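Local coordinates for methylmalonyl-CoA epimerase, mitochondrial (Homo sapiens, PDB 3RMU), which catalyses the interconversion of (R)- and (S)-methylmalonyl-CoA in mitochondrial propionyl-CoA metabolism, with a cobalt(II) ion bound in its metal site, at residues N7-V13 against T52-H58; A29-E33 against V44-N48; H112-F118 against V129-A134. All blocks are in the same frame, centred on the assembly; numbering follows the deposited sequence.

Contact 1 (N7-V13 against T52-H58); sequences NHVAIAV and TKMELLH. With CO (cobalt (II) ion), chain E.
Glu55 OE2 is gripped from several directions: it sits over one face of the His8 imidazole, 3.2 Å from ND1, takes a hydrogen bond of 2.6 Å from water 1, and is also bonded to NE2 of His112. Over the ring it makes a stack, not a hydrogen bond. The carboxylate and imidazole planes are only 13° apart, with OE2 displaced toward the rim. The proton of His8 ND1 goes elsewhere, in the plane of the ring, to Asn7 OD1 at 2.7 Å, and water 1 bridges that same amide oxygen back to Glu55 OE2. With ND1 held in this way, the ring turns NE2 to the cobalt ion, 2.0 Å away. The first torsion of His8 (chi1 57°) places CG between the backbone N and the carbonyl carbon, which brings the imidazole face against the Glu55 carboxylate. The other carboxylate oxygen, OE1, accepts a 2.7 Å bond from water 3, itself a cobalt ligand, so Glu55 reaches the metal through the second shell.

Behind this site the strands run parallel, tied by alternating backbone bonds from Val9 N to Lys53 O through to Val13 N to Leu57 O. Past that ladder, His58 ND1 points straight at Val13 O (2.8 Å, 175° at the hydrogen), with the acceptor in the ring plane. Ala10 CB meets Leu57 CD1 on the face that carries His8 and Glu55; on the other face Ile11 CB lies against Leu56 CD2. On its far edge strand 3-12 pairs with strand 77-85, where a classic beta bulge sets the pair Asn7 and His8 opposite Cys82. Parallel pairing of the first and fourth strands is characteristic of the beta-alpha-beta-beta-beta unit of the vicinal oxygen chelate (VOC) fold, here supplying one histidine of its metal site.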
# COMPACT_ATOMS: atom_id res chain seq x y z
N ASN A 7 2.62 -3.64 -9.21
CA ASN A 7 2.64 -2.55 -10.17
C ASN A 7 2.53 -1.17 -9.46
O ASN A 7 3.33 -0.30 -9.71
CB ASN A 7 1.56 -2.77 -11.21
CG ASN A 7 1.52 -1.70 -12.24
OD1 ASN A 7 1.05 -0.58 -12.00
ND2 ASN A 7 2.02 -2.03 -13.42
N HIS A 8 1.58 -1.00 -8.56
CA HIS A 8 1.48 0.25 -7.81
C HIS A 8 0.75 0.07 -6.50
O HIS A 8 0.01 -0.92 -6.33
CB HIS A 8 0.78 1.38 -8.64
CG HIS A 8 -0.61 1.07 -9.16
ND1 HIS A 8 -0.83 0.55 -10.41
CD2 HIS A 8 -1.84 1.39 -8.67
CE1 HIS A 8 -2.13 0.47 -10.63
NE2 HIS A 8 -2.78 0.96 -9.58
N VAL A 9 1.00 1.01 -5.59
CA VAL A 9 0.16 1.22 -4.42
C VAL A 9 -0.55 2.51 -4.73
O VAL A 9 0.11 3.48 -5.08
CB VAL A 9 0.95 1.31 -3.12
CG1 VAL A 9 0.01 1.70 -1.97
CG2 VAL A 9 1.55 0.00 -2.82
N ALA A 10 -1.88 2.54 -4.63
CA ALA A 10 -2.67 3.75 -4.95
C ALA A 10 -3.04 4.44 -3.63
O ALA A 10 -3.55 3.79 -2.73
CB ALA A 10 -4.01 3.41 -5.64
N ILE A 11 -2.78 5.73 -3.56
CA ILE A 11 -3.12 6.57 -2.39
C ILE A 11 -4.06 7.66 -2.85
O ILE A 11 -3.73 8.39 -3.78
CB ILE A 11 -1.85 7.26 -1.76
CG1 ILE A 11 -0.70 6.29 -1.51
CG2 ILE A 11 -2.24 8.07 -0.47
CD1 ILE A 11 -0.96 5.13 -0.68
N ALA A 12 -5.24 7.76 -2.21
CA ALA A 12 -6.15 8.85 -2.44
C ALA A 12 -5.74 10.03 -1.58
O ALA A 12 -5.42 9.88 -0.39
CB ALA A 12 -7.58 8.42 -2.11
N VAL A 13 -5.65 11.20 -2.19
CA VAL A 13 -5.24 12.41 -1.46
C VAL A 13 -6.22 13.50 -1.71
O VAL A 13 -6.77 13.61 -2.82
CB VAL A 13 -3.83 12.85 -1.84
CG1 VAL A 13 -2.81 11.74 -1.47
CG2 VAL A 13 -3.71 13.23 -3.30
N THR A 52 8.78 -0.05 -7.90
CA THR A 52 7.35 0.06 -8.08
C THR A 52 6.99 1.54 -8.05
O THR A 52 7.87 2.41 -7.84
CB THR A 52 6.60 -0.72 -6.97
OG1 THR A 52 5.22 -0.86 -7.34
CG2 THR A 52 6.74 -0.03 -5.58
N LYS A 53 5.72 1.84 -8.21
CA LYS A 53 5.23 3.19 -8.09
C LYS A 53 4.11 3.35 -7.12
O LYS A 53 3.37 2.41 -6.84
CB LYS A 53 4.67 3.63 -9.44
CG LYS A 53 5.68 3.58 -10.47
CD LYS A 53 5.25 4.09 -11.78
CE LYS A 53 6.45 4.60 -12.51
NZ LYS A 53 6.56 3.88 -13.77
N MET A 54 4.01 4.57 -6.60
CA MET A 54 2.85 5.00 -5.86
C MET A 54 2.04 5.83 -6.84
O MET A 54 2.60 6.66 -7.56
CB MET A 54 3.23 5.86 -4.65
CG MET A 54 4.17 5.24 -3.66
SD MET A 54 4.66 6.39 -2.34
CE MET A 54 3.11 6.73 -1.53
N GLU A 55 0.74 5.62 -6.88
CA GLU A 55 -0.13 6.44 -7.74
C GLU A 55 -0.91 7.27 -6.76
O GLU A 55 -1.72 6.74 -5.99
CB GLU A 55 -1.06 5.62 -8.61
CG GLU A 55 -0.27 4.76 -9.66
CD GLU A 55 -1.12 4.17 -10.78
OE1 GLU A 55 -2.36 4.42 -10.80
OE2 GLU A 55 -0.51 3.46 -11.63
N LEU A 56 -0.63 8.58 -6.75
CA LEU A 56 -1.40 9.51 -5.93
C LEU A 56 -2.63 9.96 -6.74
O LEU A 56 -2.50 10.46 -7.86
CB LEU A 56 -0.53 10.72 -5.54
CG LEU A 56 0.84 10.49 -4.91
CD1 LEU A 56 1.60 11.82 -4.73
CD2 LEU A 56 0.70 9.76 -3.60
N LEU A 57 -3.82 9.85 -6.16
CA LEU A 57 -5.05 9.97 -6.93
C LEU A 57 -5.92 11.03 -6.29
O LEU A 57 -5.99 11.08 -5.07
CB LEU A 57 -5.84 8.65 -6.88
CG LEU A 57 -5.15 7.43 -7.51
CD1 LEU A 57 -6.05 6.18 -7.35
CD2 LEU A 57 -4.84 7.71 -8.96
N HIS A 58 -6.54 11.84 -7.14
CA HIS A 58 -7.55 12.81 -6.70
C HIS A 58 -8.72 12.82 -7.68
O HIS A 58 -8.51 12.68 -8.88
CB HIS A 58 -6.93 14.21 -6.59
CG HIS A 58 -7.85 15.21 -5.97
ND1 HIS A 58 -8.06 15.28 -4.61
CD2 HIS A 58 -8.64 16.15 -6.53
CE1 HIS A 58 -8.93 16.24 -4.36
NE2 HIS A 58 -9.29 16.79 -5.51
CO CO E . -4.76 1.24 -9.73
O HOH W 1 1.92 2.49 -11.90
O HOH W 2 -4.62 2.08 -11.93
O HOH W 3 -4.48 3.54 -9.47
O HOH W 4 -6.61 2.03 -10.88

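Contact 2 (A29-E33 against V44-N48)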
# COMPACT_ATOMS: atom_id res chain seq x y z
N ALA A 29 11.68 12.17 -3.63
CA ALA A 29 11.22 11.19 -4.63
C ALA A 29 11.20 11.76 -6.05
O ALA A 29 11.10 13.00 -6.28
CB ALA A 29 9.83 10.66 -4.28
N GLN A 30 11.26 10.85 -7.02
CA GLN A 30 11.01 11.20 -8.41
C GLN A 30 9.51 11.19 -8.60
O GLN A 30 8.87 10.18 -8.37
CB GLN A 30 11.68 10.18 -9.33
CG GLN A 30 11.58 10.55 -10.80
CD GLN A 30 12.34 9.58 -11.69
OE1 GLN A 30 11.74 8.71 -12.32
NE2 GLN A 30 13.66 9.74 -11.75
N VAL A 31 8.97 12.31 -9.03
CA VAL A 31 7.53 12.46 -9.09
C VAL A 31 7.14 13.06 -10.46
O VAL A 31 7.80 13.97 -10.96
CB VAL A 31 7.06 13.37 -7.92
CG1 VAL A 31 5.63 13.69 -8.02
CG2 VAL A 31 7.41 12.73 -6.53
N SER A 32 6.08 12.52 -11.05
CA SER A 32 5.56 12.99 -12.33
C SER A 32 4.76 14.27 -12.16
O SER A 32 4.32 14.60 -11.07
CB SER A 32 4.67 11.94 -12.99
OG SER A 32 3.37 11.87 -12.38
N GLU A 33 4.57 14.97 -13.25
CA GLU A 33 3.49 15.94 -13.34
C GLU A 33 2.12 15.24 -13.15
O GLU A 33 1.98 14.05 -13.47
CB GLU A 33 3.53 16.61 -14.71
CG GLU A 33 4.76 17.46 -14.98
CD GLU A 33 4.66 18.21 -16.32
OE1 GLU A 33 4.85 17.57 -17.38
OE2 GLU A 33 4.40 19.44 -16.29
N VAL A 44 -3.87 11.69 -11.62
CA VAL A 44 -2.83 10.86 -10.98
C VAL A 44 -1.47 11.55 -10.98
O VAL A 44 -1.09 12.19 -11.99
CB VAL A 44 -2.70 9.47 -11.67
CG1 VAL A 44 -2.45 9.63 -13.17
CG2 VAL A 44 -1.59 8.58 -10.97
N VAL A 45 -0.72 11.41 -9.89
CA VAL A 45 0.73 11.66 -9.95
C VAL A 45 1.40 10.32 -9.61
O VAL A 45 1.01 9.60 -8.69
CB VAL A 45 1.20 12.80 -8.98
CG1 VAL A 45 2.69 12.70 -8.61
CG2 VAL A 45 0.86 14.22 -9.50
N PHE A 46 2.41 9.98 -10.40
CA PHE A 46 3.20 8.78 -10.23
C PHE A 46 4.46 9.10 -9.43
O PHE A 46 5.19 10.01 -9.80
CB PHE A 46 3.62 8.24 -11.61
CG PHE A 46 2.47 7.87 -12.47
CD1 PHE A 46 1.83 6.63 -12.29
CD2 PHE A 46 1.97 8.76 -13.42
CE1 PHE A 46 0.71 6.28 -13.08
CE2 PHE A 46 0.86 8.42 -14.19
CZ PHE A 46 0.22 7.18 -14.01
N VAL A 47 4.66 8.39 -8.32
CA VAL A 47 5.91 8.50 -7.56
C VAL A 47 6.73 7.26 -7.89
O VAL A 47 6.29 6.16 -7.63
CB VAL A 47 5.66 8.58 -6.08
CG1 VAL A 47 7.00 8.64 -5.33
CG2 VAL A 47 4.78 9.79 -5.78
N ASN A 48 7.87 7.45 -8.54
CA ASN A 48 8.65 6.32 -9.03
C ASN A 48 9.70 5.96 -7.99
O ASN A 48 10.68 6.66 -7.85
CB ASN A 48 9.28 6.63 -10.37
CG ASN A 48 10.17 5.47 -10.91
OD1 ASN A 48 10.14 4.36 -10.39
ND2 ASN A 48 10.93 5.76 -11.96
O HOH W 5 11.85 8.24 -5.98
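Ser32 and Phe46 meet through two bonds that use different parts of the serine. Its backbone N gives a hydrogen to Phe46 O at 2.9 Å, while its hydroxyl stands in for a backbone carbonyl and accepts from Phe46 N, also at 2.9 Å and nearly straight (168° at the hydrogen). The same OG donates to Glu33 O at 2.8 Å, approaching from above that carbonyl plane, so the hydroxyl both receives and gives. A chi1 of 76°, with OG flanked by both backbone neighbours of CA, swings the hydroxyl across to Phe46 N, and it also comes to lie at the edge of the Phe46 ring, near its plane. One face of that ring has Val44 CG2 over its centre, 3.8 Å above.

At the other end Asn48 N bonds to Gln30 O at 2.9 Å. The two side chains run side by side in the same direction, and Asn48 ND2 reaches Gln30 OE1 at 3.1 Å; the donor stands 42° out of the carbonyl plane, off the lone pairs, with the amides steeply turned against each other. Water 5 bridges Gln30 N and Asn48 O, taking the place of a direct strand bond here.

On the face opposite the two amides, Val31 CG2 lies beside Val47 CG2 at 4.0 Å, and Ala29 CB packs on Val47 CG1 at 3.6 Å. Further out, Asn48 OD1 is held by Gly50 N, which probably steadies the amide.

These antiparallel strands form a hairpin at one edge of the chain's sheet. Helix 16-26 packs on the valine face, with Tyr23 and Lys24 against Val31 and with Leu16 and Ala20 against Val45, while strand 53-59 pairs along the other side of strand 42-48 and brings Glu55 against Phe46.

Contact 3 (H112-F118 against V129-A134); sequences HGKPVIF and VELEQA. With CO (cobalt (II) ion), chain E.
Ile117 and Leu131 exchange a reciprocal pair of backbone bonds (Ile117 N to Leu131 O 3.0 Å, Leu131 N to Ile117 O 2.8 Å) at the heart of an antiparallel hairpin whose strands run 159° apart. A longer bond, Gln133 N to Pro115 O at 3.3 Å, extends the ladder toward the chain's end, where Lys114 NZ reaches the terminal Ala134 O at 3.1 Å.

Three acidic and aromatic side chains share the face of Val116. Glu130, extended and with CG anti to the backbone N (chi1 171°), sends OE1 to the cobalt ion at 1.9 Å, while OE2 stays well beyond bonding distance: the carboxylate binds through one oxygen. Phe118 runs alongside it, and Glu130 CG sits over the ring face, 4.0 Å from its centroid, a CH-pi contact that lays the aromatic along the aliphatic part of the ligand. The same ring meets His80, another cobalt ligand, edge to face.

Glu132 reaches past Val116 CG1 to His112. Its OE2 accepts from His112 ND1 at 2.8 Å through the syn lone pair and in the plane of the imidazole, with the carboxylate turned 76° to the ring; OE1 adds a weak second bond. Water 6 donates to OE1 and receives Lys114 N, tying the buried acid to the loop that carries His112.

With ND1 committed to Glu132, the His112 ring is fixed in rotation and its NE2 faces Glu55, to which it is hydrogen-bonded. The result is a hydrogen-bonded chain, Glu132 to His112 to Glu55, in which Glu132 is a second-layer residue that orients His112 toward Glu55 beside the metal.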
# COMPACT_ATOMS: atom_id res chain seq x y z
N HIS A 112 -3.80 2.34 -17.43
CA HIS A 112 -2.58 2.00 -18.15
C HIS A 112 -2.87 1.45 -19.55
O HIS A 112 -1.95 1.11 -20.30
CB HIS A 112 -1.75 0.99 -17.34
CG HIS A 112 -1.51 1.40 -15.91
ND1 HIS A 112 -1.30 0.49 -14.91
CD2 HIS A 112 -1.46 2.62 -15.33
CE1 HIS A 112 -1.11 1.12 -13.77
NE2 HIS A 112 -1.22 2.42 -13.99
N GLY A 113 -4.15 1.40 -19.90
CA GLY A 113 -4.56 0.88 -21.21
C GLY A 113 -4.60 -0.64 -21.23
O GLY A 113 -4.71 -1.22 -22.31
N LYS A 114 -4.53 -1.28 -20.05
CA LYS A 114 -4.51 -2.75 -19.93
C LYS A 114 -5.77 -3.26 -19.25
O LYS A 114 -6.37 -2.53 -18.46
CB LYS A 114 -3.30 -3.18 -19.10
CG LYS A 114 -1.95 -2.93 -19.76
CD LYS A 114 -1.55 -4.12 -20.61
CE LYS A 114 -0.21 -3.91 -21.28
NZ LYS A 114 0.83 -3.52 -20.28
N PRO A 115 -6.21 -4.50 -19.55
CA PRO A 115 -7.40 -5.00 -18.85
C PRO A 115 -7.13 -5.16 -17.35
O PRO A 115 -6.01 -5.54 -17.00
CB PRO A 115 -7.70 -6.35 -19.52
CG PRO A 115 -6.55 -6.66 -20.42
CD PRO A 115 -5.66 -5.46 -20.52
N VAL A 116 -8.11 -4.85 -16.49
CA VAL A 116 -7.99 -5.04 -15.04
C VAL A 116 -9.26 -5.58 -14.45
O VAL A 116 -10.32 -5.44 -15.02
CB VAL A 116 -7.72 -3.68 -14.26
CG1 VAL A 116 -6.42 -3.01 -14.74
CG2 VAL A 116 -8.91 -2.76 -14.45
N ILE A 117 -9.13 -6.18 -13.28
CA ILE A 117 -10.26 -6.59 -12.44
C ILE A 117 -9.95 -6.23 -10.98
O ILE A 117 -8.77 -6.15 -10.57
CB ILE A 117 -10.54 -8.10 -12.58
CG1 ILE A 117 -11.81 -8.52 -11.82
CG2 ILE A 117 -9.35 -8.96 -12.12
CD1 ILE A 117 -12.69 -9.54 -12.56
N PHE A 118 -10.98 -5.99 -10.18
CA PHE A 118 -10.79 -5.68 -8.78
C PHE A 118 -11.38 -6.80 -7.91
O PHE A 118 -12.44 -7.35 -8.22
CB PHE A 118 -11.41 -4.32 -8.44
CG PHE A 118 -10.62 -3.13 -8.95
CD1 PHE A 118 -9.72 -2.46 -8.13
CD2 PHE A 118 -10.79 -2.68 -10.26
CE1 PHE A 118 -9.00 -1.34 -8.59
CE2 PHE A 118 -10.06 -1.56 -10.74
CZ PHE A 118 -9.17 -0.90 -9.90
N VAL A 129 -7.83 -5.08 -4.01
CA VAL A 129 -6.77 -5.55 -4.88
C VAL A 129 -7.19 -5.43 -6.34
O VAL A 129 -8.25 -5.92 -6.74
CB VAL A 129 -6.36 -6.99 -4.58
CG1 VAL A 129 -5.29 -7.46 -5.59
CG2 VAL A 129 -5.87 -7.15 -3.11
N GLU A 130 -6.36 -4.74 -7.13
CA GLU A 130 -6.56 -4.61 -8.60
C GLU A 130 -5.58 -5.59 -9.21
O GLU A 130 -4.42 -5.65 -8.78
CB GLU A 130 -6.20 -3.17 -8.98
CG GLU A 130 -6.13 -2.84 -10.46
CD GLU A 130 -5.75 -1.37 -10.74
OE1 GLU A 130 -5.18 -0.56 -9.91
OE2 GLU A 130 -6.10 -1.00 -11.90
N LEU A 131 -6.04 -6.42 -10.11
CA LEU A 131 -5.19 -7.33 -10.88
C LEU A 131 -5.13 -6.81 -12.30
O LEU A 131 -6.15 -6.47 -12.90
CB LEU A 131 -5.72 -8.75 -10.89
CG LEU A 131 -5.77 -9.46 -9.52
CD1 LEU A 131 -6.40 -10.85 -9.64
CD2 LEU A 131 -4.35 -9.52 -8.92
N GLU A 132 -3.92 -6.75 -12.85
CA GLU A 132 -3.72 -6.12 -14.14
C GLU A 132 -2.85 -6.98 -15.00
O GLU A 132 -1.86 -7.54 -14.55
CB GLU A 132 -3.11 -4.71 -13.97
CG GLU A 132 -2.79 -4.04 -15.32
CD GLU A 132 -2.34 -2.58 -15.19
OE1 GLU A 132 -3.19 -1.66 -15.18
OE2 GLU A 132 -1.14 -2.34 -15.10
N GLN A 133 -3.25 -7.11 -16.25
CA GLN A 133 -2.54 -7.90 -17.20
C GLN A 133 -1.10 -7.41 -17.34
O GLN A 133 -0.88 -6.23 -17.63
CB GLN A 133 -3.28 -7.77 -18.55
CG GLN A 133 -2.60 -8.41 -19.70
CD GLN A 133 -2.67 -9.90 -19.64
OE1 GLN A 133 -3.70 -10.50 -19.96
NE2 GLN A 133 -1.56 -10.51 -19.26
N ALA A 134 -0.13 -8.31 -17.18
CA ALA A 134 1.29 -7.99 -17.38
C ALA A 134 1.55 -7.56 -18.82
O ALA A 134 1.54 -6.37 -19.15
CB ALA A 134 2.19 -9.18 -17.02
OXT ALA A 134 1.78 -8.39 -19.71
CO CO E . -4.76 1.24 -9.73
O HOH W 6 -4.75 -0.66 -17.09
O HOH W 4 -6.61 2.03 -10.88
O HOH W 2 -4.62 2.08 -11.93
O HOH W 3 -4.48 3.54 -9.47

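The cobalt ion joins contacts 1 and 3, whose centres lie 14 Å apart on one sheet: His8 and Glu130 bring NE2 and OE1 to within 2.9 Å of each other, His80 completes the protein ligands, and waters 2, 3 and 4 fill the remaining positions. A second bridge runs alongside, where the Glu55 OE2 to His112 NE2 hydrogen bond is 2.7 Å. Contact 2, nested in the loop closed by contact 1 and centred 9 Å from it, adds strands 42-48 and 30-37, the latter at the sheet's edge within this chain; Leu56 N to Val45 O (2.7 Å) probably bonds across. Contacts 2 and 3 do not touch: their centres are 20 Å apart, though their nearest atoms come to about 4 Å.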